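Local atomic coordinates of BamaA.19900.a (Balamuthia mandrillaris, PDB entry 6VZZ), a protein that binds beta-D-glucose and, as a glucokinase of the actin-like ATPase clan, probably phosphorylates it at the 6-hydroxyl at the expense of ATP. Residues L189-I197 against Y257-G265; H306-M317 against N342-L353. All coordinates share one frame; numbering follows the deposited sequence.

Contact 1. Residues L189-I197 against Y257-G265. With BGC (beta-D-glucopyranose), chain B.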
loop_
_atom_site.group_PDB
_atom_site.type_symbol
_atom_site.label_atom_id
_atom_site.label_comp_id
_atom_site.label_asym_id
_atom_site.label_seq_id
_atom_site.Cartn_x
_atom_site.Cartn_y
_atom_site.Cartn_z
ATOM N N LEU A 189 -10.860 -6.398 0.186
ATOM C CA LEU A 189 -11.381 -5.654 1.332
ATOM C C LEU A 189 -12.534 -6.425 1.956
ATOM O O LEU A 189 -13.339 -7.033 1.242
ATOM C CB LEU A 189 -11.891 -4.245 0.941
ATOM C CG LEU A 189 -10.988 -3.293 0.153
ATOM C CD1 LEU A 189 -11.090 -3.553 -1.337
ATOM C CD2 LEU A 189 -11.344 -1.863 0.460
ATOM N N ALA A 190 -12.635 -6.373 3.287
ATOM C CA ALA A 190 -13.761 -6.975 3.989
ATOM C C ALA A 190 -14.190 -6.071 5.129
ATOM O O ALA A 190 -13.364 -5.700 5.971
ATOM C CB ALA A 190 -13.423 -8.370 4.527
ATOM N N VAL A 191 -15.483 -5.743 5.162
ATOM C CA VAL A 191 -16.062 -4.877 6.182
ATOM C C VAL A 191 -16.790 -5.751 7.191
ATOM O O VAL A 191 -17.733 -6.465 6.832
ATOM C CB VAL A 191 -17.018 -3.842 5.572
ATOM C CG1 VAL A 191 -17.490 -2.854 6.633
ATOM C CG2 VAL A 191 -16.358 -3.118 4.419
ATOM N N GLY A 192 -16.362 -5.683 8.452
ATOM C CA GLY A 192 -16.963 -6.447 9.524
ATOM C C GLY A 192 -16.778 -5.751 10.857
ATOM O O GLY A 192 -17.097 -4.561 10.988
ATOM N N THR A 193 -16.277 -6.473 11.861
ATOM C CA THR A 193 -15.904 -5.817 13.111
ATOM C C THR A 193 -14.824 -4.775 12.862
ATOM O O THR A 193 -14.820 -3.710 13.492
ATOM C CB THR A 193 -15.428 -6.846 14.140
ATOM O OG1 THR A 193 -16.389 -7.902 14.239
ATOM C CG2 THR A 193 -15.260 -6.198 15.510
ATOM N N GLY A 194 -13.908 -5.062 11.928
ATOM C CA GLY A 194 -12.925 -4.095 11.487
ATOM C C GLY A 194 -12.933 -3.960 9.975
ATOM O O GLY A 194 -13.720 -4.605 9.280
ATOM N N LEU A 195 -12.050 -3.089 9.484
ATOM C CA LEU A 195 -11.798 -2.948 8.054
ATOM C C LEU A 195 -10.560 -3.768 7.697
ATOM O O LEU A 195 -9.433 -3.395 8.048
ATOM C CB LEU A 195 -11.617 -1.486 7.670
ATOM C CG LEU A 195 -11.321 -1.235 6.188
ATOM C CD1 LEU A 195 -12.229 -2.086 5.317
ATOM C CD2 LEU A 195 -11.471 0.245 5.856
ATOM N N GLY A 196 -10.772 -4.880 6.999
ATOM C CA GLY A 196 -9.692 -5.763 6.605
ATOM C C GLY A 196 -9.261 -5.493 5.171
ATOM O O GLY A 196 -10.099 -5.314 4.284
ATOM N N ILE A 197 -7.945 -5.485 4.954
ATOM C CA ILE A 197 -7.381 -5.188 3.640
ATOM C C ILE A 197 -6.119 -6.015 3.418
ATOM O O ILE A 197 -5.209 -6.011 4.254
ATOM C CB ILE A 197 -7.077 -3.686 3.488
ATOM C CG1 ILE A 197 -8.381 -2.885 3.410
ATOM C CG2 ILE A 197 -6.227 -3.449 2.256
ATOM C CD1 ILE A 197 -8.185 -1.420 3.360
ATOM N N TYR A 257 -10.028 5.057 8.814
ATOM C CA TYR A 257 -11.128 4.601 7.970
ATOM C C TYR A 257 -12.004 3.602 8.718
ATOM O O TYR A 257 -13.235 3.624 8.581
ATOM C CB TYR A 257 -10.597 3.991 6.671
ATOM C CG TYR A 257 -10.320 5.007 5.579
ATOM C CD1 TYR A 257 -11.360 5.585 4.858
ATOM C CD2 TYR A 257 -9.018 5.388 5.263
ATOM C CE1 TYR A 257 -11.109 6.511 3.859
ATOM C CE2 TYR A 257 -8.766 6.309 4.271
ATOM C CZ TYR A 257 -9.813 6.874 3.572
ATOM O OH TYR A 257 -9.564 7.798 2.574
ATOM N N GLU A 258 -11.387 2.746 9.549
ATOM C CA GLU A 258 -12.142 1.770 10.332
ATOM C C GLU A 258 -13.066 2.436 11.350
ATOM O O GLU A 258 -14.042 1.816 11.790
ATOM C CB GLU A 258 -11.187 0.805 11.042
ATOM C CG GLU A 258 -11.894 -0.345 11.758
ATOM C CD GLU A 258 -10.937 -1.362 12.366
ATOM O OE1 GLU A 258 -10.239 -2.058 11.601
ATOM O OE2 GLU A 258 -10.879 -1.467 13.614
ATOM N N ASP A 259 -12.804 3.688 11.721
ATOM C CA ASP A 259 -13.705 4.347 12.654
ATOM C C ASP A 259 -15.049 4.672 12.021
ATOM O O ASP A 259 -16.000 5.005 12.743
ATOM C CB ASP A 259 -13.046 5.605 13.222
ATOM C CG ASP A 259 -11.850 5.278 14.115
ATOM O OD1 ASP A 259 -11.854 4.189 14.737
ATOM O OD2 ASP A 259 -10.912 6.103 14.203
ATOM N N ILE A 260 -15.158 4.560 10.696
ATOM C CA ILE A 260 -16.428 4.671 10.003
ATOM C C ILE A 260 -16.803 3.364 9.311
ATOM O O ILE A 260 -17.958 2.917 9.393
ATOM C CB ILE A 260 -16.394 5.834 8.991
ATOM C CG1 ILE A 260 -16.376 7.175 9.726
ATOM C CG2 ILE A 260 -17.546 5.755 8.003
ATOM C CD1 ILE A 260 -16.258 8.369 8.793
ATOM N N VAL A 261 -15.832 2.720 8.669
ATOM C CA VAL A 261 -16.088 1.568 7.820
ATOM C C VAL A 261 -15.941 0.315 8.670
ATOM O O VAL A 261 -14.947 -0.412 8.567
ATOM C CB VAL A 261 -15.143 1.553 6.603
ATOM C CG1 VAL A 261 -15.555 0.477 5.611
ATOM C CG2 VAL A 261 -15.112 2.921 5.949
ATOM N N SER A 262 -16.938 0.062 9.513
ATOM C CA SER A 262 -16.972 -1.092 10.404
ATOM C C SER A 262 -18.353 -1.133 11.033
ATOM O O SER A 262 -19.160 -0.219 10.854
ATOM C CB SER A 262 -15.891 -1.024 11.482
ATOM O OG SER A 262 -16.151 0.057 12.352
ATOM N N GLY A 263 -18.617 -2.200 11.777
ATOM C CA GLY A 263 -19.871 -2.272 12.490
ATOM C C GLY A 263 -20.056 -1.120 13.458
ATOM O O GLY A 263 -21.047 -0.390 13.372
ATOM N N ARG A 264 -19.112 -0.943 14.388
ATOM C CA ARG A 264 -19.216 0.167 15.327
ATOM C C ARG A 264 -19.160 1.505 14.603
ATOM O O ARG A 264 -19.740 2.489 15.074
ATOM C CB ARG A 264 -18.115 0.071 16.391
ATOM C CG ARG A 264 -16.705 0.349 15.897
ATOM C CD ARG A 264 -15.654 -0.043 16.931
ATOM N NE ARG A 264 -14.308 0.331 16.505
ATOM C CZ ARG A 264 -13.516 -0.440 15.759
ATOM N NH1 ARG A 264 -13.934 -1.640 15.360
ATOM N NH2 ARG A 264 -12.299 -0.017 15.412
ATOM N N GLY A 265 -18.487 1.552 13.448
ATOM C CA GLY A 265 -18.437 2.786 12.681
ATOM C C GLY A 265 -19.784 3.149 12.089
ATOM O O GLY A 265 -20.195 4.308 12.125
HETATM C C2 BGC B . -7.245 -5.505 12.069
HETATM C C3 BGC B . -6.835 -6.314 10.848
HETATM C C4 BGC B . -7.988 -7.202 10.398
HETATM C C5 BGC B . -9.232 -6.347 10.185
HETATM C C6 BGC B . -10.455 -7.132 9.777
HETATM C C1 BGC B . -8.515 -4.734 11.746
HETATM O O1 BGC B . -8.887 -3.915 12.794
HETATM O O2 BGC B . -6.201 -4.614 12.442
HETATM O O3 BGC B . -5.678 -7.090 11.130
HETATM O O4 BGC B . -7.663 -7.836 9.170
HETATM O O5 BGC B . -9.542 -5.662 11.406
HETATM O O6 BGC B . -10.648 -8.262 10.602
HETATM O O HOH W 1 -16.978 -2.742 14.879
#

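Contact 2. Residues H306-M317 against N342-L353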
loop_
_atom_site.group_PDB
_atom_site.type_symbol
_atom_site.label_atom_id
_atom_site.label_comp_id
_atom_site.label_asym_id
_atom_site.label_seq_id
_atom_site.Cartn_x
_atom_site.Cartn_y
_atom_site.Cartn_z
ATOM N N HIS A 306 -30.379 5.031 6.011
ATOM C CA HIS A 306 -29.829 5.207 4.675
ATOM C C HIS A 306 -28.674 6.200 4.683
ATOM O O HIS A 306 -27.600 5.921 4.135
ATOM C CB HIS A 306 -30.938 5.666 3.732
ATOM C CG HIS A 306 -30.483 5.886 2.327
ATOM N ND1 HIS A 306 -29.979 7.091 1.890
ATOM C CD2 HIS A 306 -30.458 5.055 1.259
ATOM C CE1 HIS A 306 -29.663 6.996 0.611
ATOM N NE2 HIS A 306 -29.947 5.772 0.204
ATOM N N LYS A 307 -28.872 7.359 5.319
ATOM C CA LYS A 307 -27.844 8.397 5.329
ATOM C C LYS A 307 -26.546 7.880 5.942
ATOM O O LYS A 307 -25.460 8.087 5.388
ATOM C CB LYS A 307 -28.356 9.629 6.083
ATOM C CG LYS A 307 -27.445 10.851 6.029
ATOM C CD LYS A 307 -27.188 11.297 4.593
ATOM C CE LYS A 307 -26.290 12.537 4.523
ATOM N NZ LYS A 307 -25.934 12.918 3.122
ATOM N N ALA A 308 -26.645 7.176 7.072
ATOM C CA ALA A 308 -25.453 6.630 7.715
ATOM C C ALA A 308 -24.800 5.558 6.846
ATOM O O ALA A 308 -23.576 5.544 6.663
ATOM C CB ALA A 308 -25.816 6.067 9.086
ATOM N N MET A 309 -25.604 4.643 6.308
ATOM C CA MET A 309 -25.062 3.590 5.456
ATOM C C MET A 309 -24.405 4.178 4.208
ATOM O O MET A 309 -23.356 3.700 3.763
ATOM C CB MET A 309 -26.179 2.622 5.077
ATOM C CG MET A 309 -25.723 1.299 4.527
ATOM S SD MET A 309 -25.049 0.254 5.826
ATOM C CE MET A 309 -24.574 -1.185 4.888
ATOM N N MET A 310 -25.016 5.220 3.638
ATOM C CA MET A 310 -24.415 5.947 2.525
ATOM C C MET A 310 -23.000 6.407 2.861
ATOM O O MET A 310 -22.057 6.186 2.093
ATOM C CB MET A 310 -25.298 7.142 2.173
ATOM C CG MET A 310 -25.065 7.729 0.802
ATOM S SD MET A 310 -25.347 6.496 -0.479
ATOM C CE MET A 310 -23.652 6.149 -0.953
ATOM N N LEU A 311 -22.837 7.069 4.008
ATOM C CA LEU A 311 -21.517 7.555 4.394
ATOM C C LEU A 311 -20.582 6.402 4.707
ATOM O O LEU A 311 -19.386 6.459 4.396
ATOM C CB LEU A 311 -21.633 8.488 5.594
ATOM C CG LEU A 311 -22.235 9.848 5.278
ATOM C CD1 LEU A 311 -23.047 10.332 6.445
ATOM C CD2 LEU A 311 -21.117 10.819 4.961
ATOM N N HIS A 312 -21.114 5.356 5.339
ATOM C CA HIS A 312 -20.346 4.145 5.605
ATOM C C HIS A 312 -19.704 3.631 4.322
ATOM O O HIS A 312 -18.479 3.501 4.228
ATOM C CB HIS A 312 -21.279 3.105 6.231
ATOM C CG HIS A 312 -20.651 1.774 6.485
ATOM N ND1 HIS A 312 -19.690 1.574 7.452
ATOM C CD2 HIS A 312 -20.883 0.563 5.928
ATOM C CE1 HIS A 312 -19.342 0.300 7.464
ATOM N NE2 HIS A 312 -20.050 -0.336 6.547
ATOM N N PHE A 313 -20.522 3.400 3.293
ATOM C CA PHE A 313 -19.995 2.862 2.048
ATOM C C PHE A 313 -19.228 3.906 1.259
ATOM O O PHE A 313 -18.324 3.554 0.489
ATOM C CB PHE A 313 -21.119 2.272 1.210
ATOM C CG PHE A 313 -21.286 0.810 1.417
ATOM C CD1 PHE A 313 -20.307 -0.070 0.988
ATOM C CD2 PHE A 313 -22.391 0.309 2.071
ATOM C CE1 PHE A 313 -20.437 -1.424 1.187
ATOM C CE2 PHE A 313 -22.523 -1.051 2.273
ATOM C CZ PHE A 313 -21.543 -1.918 1.832
ATOM N N LYS A 314 -19.562 5.185 1.435
ATOM C CA LYS A 314 -18.779 6.230 0.788
ATOM C C LYS A 314 -17.320 6.156 1.218
ATOM O O LYS A 314 -16.409 6.217 0.385
ATOM C CB LYS A 314 -19.372 7.603 1.096
ATOM C CG LYS A 314 -18.599 8.738 0.456
ATOM C CD LYS A 314 -19.505 9.891 0.058
ATOM C CE LYS A 314 -19.823 10.791 1.234
ATOM N NZ LYS A 314 -20.435 12.091 0.789
ATOM N N PHE A 315 -17.075 5.990 2.517
ATOM C CA PHE A 315 -15.692 5.947 2.972
ATOM C C PHE A 315 -15.023 4.632 2.612
ATOM O O PHE A 315 -13.803 4.599 2.423
ATOM C CB PHE A 315 -15.608 6.215 4.470
ATOM C CG PHE A 315 -15.605 7.672 4.805
ATOM C CD1 PHE A 315 -16.798 8.381 4.881
ATOM C CD2 PHE A 315 -14.411 8.346 5.009
ATOM C CE1 PHE A 315 -16.800 9.740 5.169
ATOM C CE2 PHE A 315 -14.401 9.693 5.297
ATOM C CZ PHE A 315 -15.598 10.398 5.381
ATOM N N LEU A 316 -15.790 3.547 2.496
ATOM C CA LEU A 316 -15.215 2.329 1.928
ATOM C C LEU A 316 -14.756 2.571 0.495
ATOM O O LEU A 316 -13.660 2.154 0.107
ATOM C CB LEU A 316 -16.224 1.181 1.982
ATOM C CG LEU A 316 -15.765 -0.070 1.222
ATOM C CD1 LEU A 316 -14.610 -0.741 1.936
ATOM C CD2 LEU A 316 -16.907 -1.038 1.025
ATOM N N MET A 317 -15.570 3.272 -0.301
ATOM C CA MET A 317 -15.155 3.587 -1.662
ATOM C C MET A 317 -13.950 4.526 -1.689
ATOM O O MET A 317 -13.143 4.459 -2.619
ATOM C CB MET A 317 -16.317 4.198 -2.445
ATOM C CG MET A 317 -17.449 3.236 -2.761
ATOM S SD MET A 317 -16.947 1.887 -3.851
ATOM C CE MET A 317 -17.043 0.485 -2.751
ATOM N N ASN A 342 -25.163 -6.826 2.181
ATOM C CA ASN A 342 -25.121 -5.408 1.849
ATOM C C ASN A 342 -25.011 -5.132 0.357
ATOM O O ASN A 342 -24.931 -3.963 -0.030
ATOM C CB ASN A 342 -23.957 -4.722 2.575
ATOM C CG ASN A 342 -24.191 -4.606 4.064
ATOM O OD1 ASN A 342 -25.308 -4.784 4.540
ATOM N ND2 ASN A 342 -23.140 -4.291 4.808
ATOM N N ASN A 343 -25.003 -6.162 -0.493
ATOM C CA ASN A 343 -24.892 -5.916 -1.929
ATOM C C ASN A 343 -26.141 -5.254 -2.489
ATOM O O ASN A 343 -26.049 -4.492 -3.454
ATOM C CB ASN A 343 -24.623 -7.216 -2.681
ATOM C CG ASN A 343 -23.256 -7.776 -2.400
ATOM O OD1 ASN A 343 -22.277 -7.035 -2.267
ATOM N ND2 ASN A 343 -23.176 -9.097 -2.298
ATOM N N LEU A 344 -27.313 -5.543 -1.915
ATOM C CA LEU A 344 -28.530 -4.888 -2.378
ATOM C C LEU A 344 -28.447 -3.389 -2.145
ATOM O O LEU A 344 -28.725 -2.595 -3.052
ATOM C CB LEU A 344 -29.754 -5.474 -1.684
ATOM C CG LEU A 344 -31.055 -4.692 -1.892
ATOM C CD1 LEU A 344 -31.552 -4.775 -3.333
ATOM C CD2 LEU A 344 -32.133 -5.148 -0.915
ATOM N N PHE A 345 -28.044 -2.980 -0.936
ATOM C CA PHE A 345 -27.857 -1.555 -0.682
ATOM C C PHE A 345 -26.886 -0.954 -1.682
ATOM O O PHE A 345 -27.103 0.154 -2.187
ATOM C CB PHE A 345 -27.349 -1.306 0.738
ATOM C CG PHE A 345 -27.067 0.139 1.017
ATOM C CD1 PHE A 345 -28.072 0.977 1.480
ATOM C CD2 PHE A 345 -25.811 0.677 0.776
ATOM C CE1 PHE A 345 -27.828 2.323 1.713
ATOM C CE2 PHE A 345 -25.562 2.028 1.004
ATOM C CZ PHE A 345 -26.571 2.849 1.472
ATOM N N LEU A 346 -25.818 -1.686 -1.987
ATOM C CA LEU A 346 -24.796 -1.204 -2.904
ATOM C C LEU A 346 -25.376 -0.935 -4.295
ATOM O O LEU A 346 -25.083 0.097 -4.913
ATOM C CB LEU A 346 -23.678 -2.238 -2.947
ATOM C CG LEU A 346 -22.223 -1.893 -3.198
ATOM C CD1 LEU A 346 -21.369 -3.105 -2.840
ATOM C CD2 LEU A 346 -22.038 -1.524 -4.661
ATOM N N GLU A 347 -26.229 -1.834 -4.789
ATOM C CA GLU A 347 -26.835 -1.631 -6.102
ATOM C C GLU A 347 -27.913 -0.553 -6.084
ATOM O O GLU A 347 -28.113 0.131 -7.097
ATOM C CB GLU A 347 -27.415 -2.944 -6.627
ATOM C CG GLU A 347 -26.357 -3.921 -7.122
ATOM C CD GLU A 347 -25.688 -3.464 -8.412
ATOM O OE1 GLU A 347 -26.136 -2.463 -9.007
ATOM O OE2 GLU A 347 -24.712 -4.115 -8.837
ATOM N N GLN A 348 -28.624 -0.386 -4.965
ATOM C CA GLN A 348 -29.609 0.692 -4.909
ATOM C C GLN A 348 -28.945 2.059 -4.969
ATOM O O GLN A 348 -29.572 3.029 -5.403
ATOM C CB GLN A 348 -30.454 0.604 -3.643
ATOM C CG GLN A 348 -31.263 -0.652 -3.496
ATOM C CD GLN A 348 -31.867 -0.771 -2.108
ATOM O OE1 GLN A 348 -31.278 -0.328 -1.112
ATOM N NE2 GLN A 348 -33.054 -1.357 -2.035
ATOM N N ASN A 349 -27.688 2.158 -4.549
ATOM C CA ASN A 349 -26.988 3.431 -4.443
ATOM C C ASN A 349 -25.732 3.448 -5.302
ATOM O O ASN A 349 -24.711 4.032 -4.933
ATOM C CB ASN A 349 -26.667 3.730 -2.985
ATOM C CG ASN A 349 -27.920 3.856 -2.142
ATOM O OD1 ASN A 349 -28.564 4.904 -2.130
ATOM N ND2 ASN A 349 -28.291 2.780 -1.460
ATOM N N LEU A 350 -25.816 2.834 -6.484
ATOM C CA LEU A 350 -24.633 2.617 -7.306
ATOM C C LEU A 350 -24.012 3.935 -7.759
ATOM O O LEU A 350 -22.791 4.110 -7.671
ATOM C CB LEU A 350 -24.994 1.750 -8.509
ATOM C CG LEU A 350 -23.814 1.267 -9.350
ATOM C CD1 LEU A 350 -23.011 0.215 -8.598
ATOM C CD2 LEU A 350 -24.311 0.737 -10.682
ATOM N N GLU A 351 -24.834 4.868 -8.267
ATOM C CA GLU A 351 -24.304 6.146 -8.745
ATOM C C GLU A 351 -23.580 6.895 -7.635
ATOM O O GLU A 351 -22.509 7.471 -7.856
ATOM C CB GLU A 351 -25.416 7.036 -9.306
ATOM C CG GLU A 351 -26.434 6.354 -10.200
ATOM C CD GLU A 351 -27.648 5.822 -9.434
ATOM O OE1 GLU A 351 -27.554 5.574 -8.202
ATOM O OE2 GLU A 351 -28.706 5.654 -10.079
ATOM N N SER A 352 -24.154 6.911 -6.435
ATOM C CA SER A 352 -23.505 7.592 -5.322
ATOM C C SER A 352 -22.153 6.968 -5.015
ATOM O O SER A 352 -21.188 7.677 -4.703
ATOM C CB SER A 352 -24.410 7.551 -4.096
ATOM O OG SER A 352 -25.753 7.804 -4.478
ATOM N N LEU A 353 -22.056 5.642 -5.108
ATOM C CA LEU A 353 -20.787 4.985 -4.824
ATOM C C LEU A 353 -19.767 5.250 -5.920
ATOM O O LEU A 353 -18.591 5.492 -5.630
ATOM C CB LEU A 353 -20.998 3.486 -4.644
ATOM C CG LEU A 353 -21.894 3.141 -3.459
ATOM C CD1 LEU A 353 -21.903 1.654 -3.276
ATOM C CD2 LEU A 353 -21.409 3.829 -2.181
#

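Contact 1. Residues L189-I197 against Y257-G265
Glu258 reaches across to the backbone of Gly194 and Leu195 beside the bound glucose, where the beta-hairpin 189-197 of an actin-like ATPase fold meets the loop leading into helix 263-276. Two hydrogen bonds join the segments. Leu195 N donates to Glu258 OE1 over 3.0 Å, approaching from above the carboxylate plane, 44° out of it. At the hairpin's turn, Gly263 N, in the first turn of the helix, donates to Gly192 O at 2.9 Å. A water adds a bridge, donating to Thr193 O and accepting from Arg264 N.

Four partners meet the Glu258 carboxylate: the sugar, Leu195 N, Arg264 and Asn116. Glu258 OE1 accepts from BGC O1, the anomeric hydroxyl of beta-D-glucopyranose, at 2.6 Å, so one oxygen ties ligand to strand. Glu258 OE2 takes Arg264 NH2 on its anti lone pair, a salt bridge of 2.7 Å lying in the guanidinium plane. Asn116 ND2 is a second hydrogen-bond partner of OE2. With CG anti to the backbone N (chi1 -174°) and the chain extended beyond it, Glu258 spans the gap to the sugar. Gly194 CA lies 3.4 Å from Glu258 OE1 and also comes close to the ring oxygen O5 of the sugar.

Away from the sugar, apolar side chains meet. Leu195 CD2 touches both Tyr257 CB and Val261 CB, while Val191 and Val261 cross at about a right angle, with Val191 CG2 3.9 Å from Val261 CG1. Val261 centres an inverse gamma turn.

Ser262 is the N-cap of the helix: Ser262 OG accepts from Gly265 N and donates to Glu258 O at 2.8 Å.

Contact 2. Residues H306-M317 against N342-L353
Phe345 enters a hole formed by His306, Met309, Met310 and Phe313, its ring lying flat beneath Met309, whose CG stands 3.5 Å from the centroid of the Phe345 ring and only 9° off the normal. Asn349 ND2 lies over the opposite face, toward the rim. Met309 SD continues above the same face as CG at a longer distance, a Met-aromatic contact, and its CE ends against Asn342. Phe313 meets Phe345 rim to rim, the planes inclined by 21°, with Phe313 CD2 and Phe345 CD2 3.7 Å apart.

This knob-into-hole packing sets helix 303-327 against the short helix 343-348; the local axes of the two segments cross nearly perpendicularly, at -89°, and approach to 11.2 Å.

His306 closes the aromatic cluster from another flank. Its ring swings away from the backbone N, which carries His306 NE2 to Asn349 OD1, a hydrogen bond of 2.8 Å in which the donor is tilted from the carbonyl plane. Asn349 ND2 donates back to Phe345 O, so both ends of the amide are engaged. Toward helix 350-357, Met310 bends at chi2 and again at chi3, placing Met310 CE 3.5 Å from Leu353 CD2, a methyl that also meets Phe313 CB, while Met317 CG packs on Leu353 CB.

Both segments of contact 1 precede those of contact 2 in the sequence, and the centres of the two contacts lie about 14 Å apart. Helix 303-327 joins them: its segment 306-317 packs on helices 343-348 and 350-357 in contact 2, while His312 and Leu316 face the loop and strand of contact 1. His312 ND1 is a probable hydrogen-bond partner of Ile260 O, at 2.9 Å, and its ring also touches Val191. Both helical elements of contact 2 pack on the six-stranded sheet that holds the hairpin, the long helix on strand 186-191 and the short ones on edge strand 167-171. Contact 1 forms part of the glucose site; contact 2 is packing farther from the centre of the chain.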